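Local coordinates for protein N2152 (Neocallimastix frontalis, PDB 5U22) that probably hydrolyses arabinose-containing glycans as a family 39 glycoside hydrolase, with polyspecific activity on rare arabinosyl substrates, at residues A104-G109 and N122-F127. Sequence-based numbering, arbitrary orientation.
Sequences ADILPG and NEIRSF
In the TIM barrel, the loop that follows strand 98-102 packs back onto the next helix, 117-134, within one beta-alpha unit. Ile106, at the end of a short 3-10 turn, touches Glu123 and Ile124 on that helix. Its CG2 lies 3.6 Å from Glu123 CB and 3.7 Å from Glu123 CG. Its CD1 continues to the helix backbone, 4.2 Å from Ile124 N, and meets Ile124 CG1 at 4.3 Å. The Ile106 chain is extended beyond CB (chi2 175°), which carries CD1 to the helix while CG2 stays over the Glu123 methylenes. Glu123 bends at chi2 (-61°), which keeps its OE1 near the isoleucine methyl, 4.0 Å from Ile106 CG2, while OE1 forms a salt bridge with Arg77, which also touches Ile106. Ile124 packs on Thr167 and Leu170 of helix 160-174. An alanine in place of Ile106 would probably open a gap against the helix and leave the Glu123 methylenes and Ile124 without their apolar partner from the loop. No hydrogen bond joins the two segments, so they meet here by van der Waals contact. The acid thus serves two roles: its methylenes join the apolar contact, and its carboxylate pairs with an arginine.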
loop_
_atom_site.group_PDB
_atom_site.type_symbol
_atom_site.label_atom_id
_atom_site.label_comp_id
_atom_site.label_asym_id
_atom_site.label_seq_id
_atom_site.Cartn_x
_atom_site.Cartn_y
_atom_site.Cartn_z
ATOM N N ALA A 104 18.905 2.132 -1.054
ATOM C CA ALA A 104 19.595 2.218 0.234
ATOM C C ALA A 104 20.090 0.857 0.696
ATOM O O ALA A 104 21.142 0.761 1.338
ATOM C CB ALA A 104 18.672 2.820 1.299
ATOM N N ASP A 105 19.365 -0.209 0.371
ATOM C CA ASP A 105 19.727 -1.506 0.934
ATOM C C ASP A 105 20.924 -2.145 0.235
ATOM O O ASP A 105 21.310 -3.266 0.587
ATOM C CB ASP A 105 18.513 -2.433 0.927
ATOM C CG ASP A 105 17.601 -2.176 2.110
ATOM O OD1 ASP A 105 17.713 -1.078 2.699
ATOM O OD2 ASP A 105 16.810 -3.069 2.489
ATOM N N ILE A 106 21.529 -1.455 -0.733
ATOM C CA ILE A 106 22.899 -1.776 -1.128
ATOM C C ILE A 106 23.802 -1.829 0.094
ATOM O O ILE A 106 24.758 -2.620 0.145
ATOM C CB ILE A 106 23.416 -0.740 -2.152
ATOM C CG1 ILE A 106 22.762 -0.947 -3.519
ATOM C CG2 ILE A 106 24.958 -0.787 -2.264
ATOM C CD1 ILE A 106 23.143 0.112 -4.515
ATOM N N LEU A 107 23.519 -1.015 1.086
ATOM C CA LEU A 107 24.384 -0.775 2.241
ATOM C C LEU A 107 23.960 -1.603 3.447
ATOM O O LEU A 107 22.760 -1.778 3.691
ATOM C CB LEU A 107 24.359 0.703 2.630
ATOM C CG LEU A 107 24.783 1.660 1.518
ATOM C CD1 LEU A 107 24.664 3.097 2.026
ATOM C CD2 LEU A 107 26.204 1.347 1.041
ATOM N N PRO A 108 24.936 -2.071 4.225
ATOM C CA PRO A 108 24.636 -2.833 5.438
ATOM C C PRO A 108 24.460 -1.923 6.646
ATOM O O PRO A 108 24.886 -0.770 6.659
ATOM C CB PRO A 108 25.899 -3.689 5.601
ATOM C CG PRO A 108 26.992 -2.711 5.199
ATOM C CD PRO A 108 26.392 -1.888 4.050
ATOM N N GLY A 109 23.825 -2.477 7.676
ATOM C CA GLY A 109 23.695 -1.801 8.959
ATOM C C GLY A 109 22.441 -0.952 9.052
ATOM O O GLY A 109 21.889 -0.487 8.056
ATOM N N ASN A 122 29.640 3.981 -7.253
ATOM C CA ASN A 122 30.061 2.749 -7.920
ATOM C C ASN A 122 28.996 1.660 -7.791
ATOM O O ASN A 122 28.664 0.978 -8.767
ATOM C CB ASN A 122 31.394 2.269 -7.345
ATOM C CG ASN A 122 32.558 3.131 -7.787
ATOM O OD1 ASN A 122 32.571 3.639 -8.911
ATOM N ND2 ASN A 122 33.534 3.320 -6.896
ATOM N N GLU A 123 28.445 1.491 -6.591
ATOM C CA GLU A 123 27.418 0.470 -6.400
ATOM C C GLU A 123 26.168 0.778 -7.215
ATOM O O GLU A 123 25.581 -0.127 -7.816
ATOM C CB GLU A 123 27.078 0.339 -4.917
ATOM C CG GLU A 123 28.172 -0.315 -4.098
ATOM C CD GLU A 123 28.469 -1.718 -4.562
ATOM O OE1 GLU A 123 27.512 -2.478 -4.799
ATOM O OE2 GLU A 123 29.658 -2.063 -4.700
ATOM N N ILE A 124 25.745 2.047 -7.247
ATOM C CA ILE A 124 24.571 2.414 -8.036
ATOM C C ILE A 124 24.822 2.158 -9.514
ATOM O O ILE A 124 23.975 1.576 -10.200
ATOM C CB ILE A 124 24.169 3.880 -7.769
ATOM C CG1 ILE A 124 23.578 4.006 -6.363
ATOM C CG2 ILE A 124 23.149 4.354 -8.773
ATOM C CD1 ILE A 124 23.299 5.436 -5.959
ATOM N N ARG A 125 26.006 2.537 -10.019
ATOM C CA ARG A 125 26.307 2.317 -11.435
ATOM C C ARG A 125 26.285 0.837 -11.779
ATOM O O ARG A 125 25.758 0.441 -12.824
ATOM C CB ARG A 125 27.671 2.895 -11.801
ATOM C CG ARG A 125 27.745 4.392 -11.878
ATOM C CD ARG A 125 29.183 4.797 -12.234
ATOM N NE ARG A 125 29.383 6.230 -12.103
ATOM C CZ ARG A 125 28.960 7.112 -12.999
ATOM N NH1 ARG A 125 28.298 6.701 -14.072
ATOM N NH2 ARG A 125 29.188 8.403 -12.824
ATOM N N SER A 126 26.898 0.009 -10.932
ATOM C CA SER A 126 26.868 -1.431 -11.161
ATOM C C SER A 126 25.440 -1.961 -11.147
ATOM O O SER A 126 25.080 -2.799 -11.983
ATOM C CB SER A 126 27.716 -2.155 -10.115
ATOM O OG SER A 126 27.582 -3.558 -10.256
ATOM N N PHE A 127 24.599 -1.469 -10.226
ATOM C CA PHE A 127 23.215 -1.934 -10.205
ATOM C C PHE A 127 22.483 -1.521 -11.478
ATOM O O PHE A 127 21.741 -2.318 -12.066
ATOM C CB PHE A 127 22.453 -1.408 -8.990
ATOM C CG PHE A 127 20.978 -1.628 -9.116
ATOM C CD1 PHE A 127 20.447 -2.901 -8.938
ATOM C CD2 PHE A 127 20.138 -0.603 -9.540
ATOM C CE1 PHE A 127 19.088 -3.134 -9.128
ATOM C CE2 PHE A 127 18.776 -0.829 -9.733
ATOM C CZ PHE A 127 18.252 -2.097 -9.529
#